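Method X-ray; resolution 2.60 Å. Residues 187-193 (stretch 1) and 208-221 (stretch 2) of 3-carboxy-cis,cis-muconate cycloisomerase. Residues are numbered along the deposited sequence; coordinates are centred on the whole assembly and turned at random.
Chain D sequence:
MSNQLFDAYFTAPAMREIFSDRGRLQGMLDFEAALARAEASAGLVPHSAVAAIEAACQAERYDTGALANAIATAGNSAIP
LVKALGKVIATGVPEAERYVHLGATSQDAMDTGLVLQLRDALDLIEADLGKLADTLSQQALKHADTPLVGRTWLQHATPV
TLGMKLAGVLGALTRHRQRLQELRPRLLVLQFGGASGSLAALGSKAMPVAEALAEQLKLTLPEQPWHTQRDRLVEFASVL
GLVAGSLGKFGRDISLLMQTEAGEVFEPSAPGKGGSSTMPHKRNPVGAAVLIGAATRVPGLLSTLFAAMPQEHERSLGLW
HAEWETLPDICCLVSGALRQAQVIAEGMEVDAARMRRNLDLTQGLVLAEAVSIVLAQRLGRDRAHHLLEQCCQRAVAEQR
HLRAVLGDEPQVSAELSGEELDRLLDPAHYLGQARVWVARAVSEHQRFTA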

# COMPACT_ATOMS: atom_id res chain seq x y z
N LEU D 187 11.79 7.56 -20.33
CA LEU D 187 11.29 8.59 -19.43
C LEU D 187 11.41 10.03 -19.90
O LEU D 187 10.46 10.81 -19.77
N LEU D 188 12.57 10.39 -20.43
CA LEU D 188 12.83 11.75 -20.89
C LEU D 188 12.19 12.08 -22.23
O LEU D 188 12.88 12.25 -23.24
N VAL D 189 10.86 12.16 -22.23
CA VAL D 189 10.12 12.48 -23.43
C VAL D 189 9.31 13.76 -23.21
O VAL D 189 9.03 14.14 -22.06
N LEU D 190 8.96 14.42 -24.31
CA LEU D 190 8.20 15.65 -24.25
C LEU D 190 6.70 15.36 -24.13
O LEU D 190 6.23 14.32 -24.60
N GLN D 191 5.97 16.27 -23.49
CA GLN D 191 4.53 16.13 -23.35
C GLN D 191 3.93 17.33 -24.08
O GLN D 191 3.87 18.44 -23.52
N PHE D 192 3.50 17.11 -25.31
CA PHE D 192 2.93 18.18 -26.12
C PHE D 192 1.77 17.62 -26.92
O PHE D 192 1.97 16.98 -27.96
N GLY D 193 0.55 17.85 -26.45
CA GLY D 193 -0.60 17.33 -27.15
C GLY D 193 -1.75 18.30 -27.22
O GLY D 193 -2.69 18.08 -27.99
N PRO D 208 6.09 20.12 -36.91
CA PRO D 208 7.29 20.96 -36.97
C PRO D 208 7.54 21.62 -35.62
O PRO D 208 8.66 21.63 -35.13
N VAL D 209 6.48 22.17 -35.03
CA VAL D 209 6.63 22.83 -33.74
C VAL D 209 7.04 21.82 -32.68
O VAL D 209 7.90 22.09 -31.84
N ALA D 210 6.42 20.64 -32.74
CA ALA D 210 6.69 19.55 -31.81
C ALA D 210 8.17 19.15 -31.79
O ALA D 210 8.82 19.13 -30.73
N GLU D 211 8.71 18.85 -32.97
CA GLU D 211 10.11 18.45 -33.08
C GLU D 211 11.05 19.57 -32.64
O GLU D 211 12.02 19.33 -31.92
N ALA D 212 10.74 20.79 -33.06
CA ALA D 212 11.56 21.93 -32.68
C ALA D 212 11.57 22.04 -31.16
O ALA D 212 12.63 22.21 -30.55
N LEU D 213 10.39 21.91 -30.55
CA LEU D 213 10.25 22.00 -29.09
C LEU D 213 11.05 20.94 -28.34
O LEU D 213 11.73 21.24 -27.36
N ALA D 214 10.96 19.70 -28.82
CA ALA D 214 11.67 18.59 -28.20
C ALA D 214 13.16 18.88 -28.21
O ALA D 214 13.83 18.82 -27.17
N GLU D 215 13.67 19.20 -29.39
CA GLU D 215 15.08 19.51 -29.59
C GLU D 215 15.54 20.67 -28.70
O GLU D 215 16.64 20.65 -28.14
N GLN D 216 14.69 21.67 -28.57
CA GLN D 216 14.98 22.84 -27.73
C GLN D 216 15.25 22.45 -26.29
O GLN D 216 16.16 22.98 -25.65
N LEU D 217 14.44 21.52 -25.78
CA LEU D 217 14.55 21.06 -24.40
C LEU D 217 15.45 19.85 -24.26
O LEU D 217 15.66 19.35 -23.17
N LYS D 218 15.98 19.36 -25.38
CA LYS D 218 16.84 18.20 -25.34
C LYS D 218 16.07 16.99 -24.80
O LYS D 218 16.59 16.21 -23.98
N LEU D 219 14.84 16.85 -25.26
CA LEU D 219 13.99 15.74 -24.87
C LEU D 219 13.57 15.01 -26.13
O LEU D 219 13.48 15.61 -27.20
N THR D 220 13.29 13.72 -26.01
CA THR D 220 12.85 12.96 -27.16
C THR D 220 11.36 13.26 -27.40
O THR D 220 10.64 13.67 -26.50
N LEU D 221 10.93 13.06 -28.64
CA LEU D 221 9.55 13.25 -29.01
C LEU D 221 8.95 11.83 -28.94
O LEU D 221 9.42 10.92 -29.62

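A short extended segment that follows a helix often fixes itself to a neighbouring helix in two ways at once: its backbone pairs with the turn leaving that helix, and its side chains fill the groove beside it. Residues 187-193 and 208-221 of 3-carboxy-cis,cis-muconate cycloisomerase illustrate the arrangement. The polar contacts between them are made entirely by main chain. Thr 220 N donates to Leu 188 O at 3.2 Å, and Leu 190 N donates to Thr 220 O at 2.9 Å, so that Thr 220 is held through both its amide and its carbonyl. The two bonds bracket Val 189, whose CA lies 3.3 Å from Thr 220 O in a CA-H...O contact; together they form a single beta bridge, with the CA atoms of Val 189 and Thr 220 4.6 Å apart.

The second stretch leaves its helix just before the pairing. Lys 218 takes positive phi in a Schellman motif, and Leu 219 N reaches back to Ala 214 O at 2.9 Å. The lysine side chain leads away from the contact, while Leu 219 (m, t) points toward the first stretch. Leu 219 CD2 lies 4.1 Å from Leu 188 CB, and Leu 219 CD1 lies 4.2 Å from Leu 190 CA, packing against the backbone beside the bridge. Val 189 (m) points away overall, yet its CG1 still comes within 4.2 Å of Thr 220 CB.

Leu 190 gives up more surface to the partner than any other residue here. Its CA-to-CB bond runs sideways, but the t, p rotamer places both methyls against the second stretch. Leu 190 CD1 and Leu 190 CD2 both lie 4.0 Å from Leu 213 CG; Leu 190 CD1 also lies 4.0 Å from Leu 217 CD1, and Leu 190 CD2 also lies 4.0 Å from Leu 221 CD1 and 4.4 Å from Ala 214 CB. Leu 221 (t, p) starts away from the first stretch, and the end of its side chain comes nearer to make this contact.

Two residues on, Phe 192 (t, chi2 55°) points toward the helix. Leu 213 (t, p), itself directed inward, sets its CD2 over one face of the Phe 192 ring, 3.9 Å from the centroid and 15° off the normal, a CH-pi contact. The ring also packs against Val 209 (t), with Phe 192 CE2 4.0 Å from Val 209 CG1, and against Ala 210, with Phe 192 CD2 4.1 Å from Ala 210 CB. Leu 213 thus touches both Leu 190 and Phe 192. Between them, Gln 191 points away and makes no contact with the helix.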

# COMPACT_ATOMS: atom_id res chain seq x y z
CB LEU D 187 12.00 8.49 -18.08
CG LEU D 187 11.65 9.59 -17.07
CD1 LEU D 187 10.23 9.40 -16.53
CD2 LEU D 187 12.65 9.53 -15.94
CB LEU D 188 14.34 11.99 -20.94
CG LEU D 188 15.07 11.77 -19.61
CD1 LEU D 188 16.55 12.12 -19.73
CD2 LEU D 188 14.41 12.61 -18.54
CB VAL D 189 9.15 11.35 -23.84
CG1 VAL D 189 9.93 10.15 -24.34
CG2 VAL D 189 8.25 10.96 -22.65
CB LEU D 190 8.44 16.46 -25.53
CG LEU D 190 7.53 17.69 -25.70
CD1 LEU D 190 8.05 18.83 -24.83
CD2 LEU D 190 7.46 18.08 -27.16
CB GLN D 191 4.07 16.18 -21.90
CG GLN D 191 2.56 15.98 -21.77
CD GLN D 191 2.15 14.53 -21.99
OE1 GLN D 191 1.98 13.78 -21.03
NE2 GLN D 191 2.00 14.13 -23.26
CB PHE D 192 4.02 18.73 -27.05
CG PHE D 192 3.65 20.00 -27.75
CD1 PHE D 192 3.22 21.12 -27.02
CD2 PHE D 192 3.75 20.10 -29.14
CE1 PHE D 192 2.91 22.32 -27.67
CE2 PHE D 192 3.44 21.29 -29.79
CZ PHE D 192 3.02 22.41 -29.05
CB PRO D 208 6.95 21.96 -38.07
CG PRO D 208 6.09 21.15 -38.99
CD PRO D 208 5.17 20.43 -38.02
CB VAL D 209 5.31 23.52 -33.32
CG1 VAL D 209 5.44 24.09 -31.91
CG2 VAL D 209 4.97 24.64 -34.29
CB ALA D 210 5.84 18.34 -32.16
CB GLU D 211 10.40 18.00 -34.51
CG GLU D 211 9.32 17.04 -34.98
CD GLU D 211 9.80 16.10 -36.07
OE1 GLU D 211 10.32 16.59 -37.09
OE2 GLU D 211 9.63 14.86 -35.89
CB ALA D 212 10.98 23.21 -33.27
CB LEU D 213 8.77 21.89 -28.72
CG LEU D 213 8.44 21.98 -27.23
CD1 LEU D 213 9.16 23.17 -26.59
CD2 LEU D 213 6.92 22.11 -27.06
CB ALA D 214 11.38 17.30 -28.96
CB GLU D 215 15.29 19.86 -31.05
CG GLU D 215 16.70 20.20 -31.41
CD GLU D 215 16.79 20.68 -32.84
OE1 GLU D 215 16.18 21.73 -33.16
OE2 GLU D 215 17.47 19.99 -33.65
CB GLN D 216 13.79 23.80 -27.75
CG GLN D 216 13.77 24.71 -28.96
CD GLN D 216 14.88 25.72 -28.92
OE1 GLN D 216 15.36 26.17 -29.96
NE2 GLN D 216 15.30 26.10 -27.72
CB LEU D 217 13.15 20.73 -23.87
CG LEU D 217 12.19 21.92 -23.73
CD1 LEU D 217 10.78 21.41 -23.51
CD2 LEU D 217 12.65 22.83 -22.58
CB LYS D 218 18.06 18.47 -24.47
CG LYS D 218 19.05 19.44 -25.09
CD LYS D 218 20.33 19.51 -24.25
CE LYS D 218 21.38 20.43 -24.86
NZ LYS D 218 22.60 20.48 -23.99
CB LEU D 219 12.73 16.22 -24.16
CG LEU D 219 12.87 16.91 -22.81
CD1 LEU D 219 11.49 17.31 -22.32
CD2 LEU D 219 13.54 15.96 -21.82
CB THR D 220 13.01 11.47 -26.91
OG1 THR D 220 14.38 11.20 -26.59
CG2 THR D 220 12.62 10.65 -28.14
CB LEU D 221 9.47 13.81 -30.42
CG LEU D 221 8.07 14.20 -30.89
CD1 LEU D 221 7.58 15.35 -30.05
CD2 LEU D 221 8.09 14.60 -32.35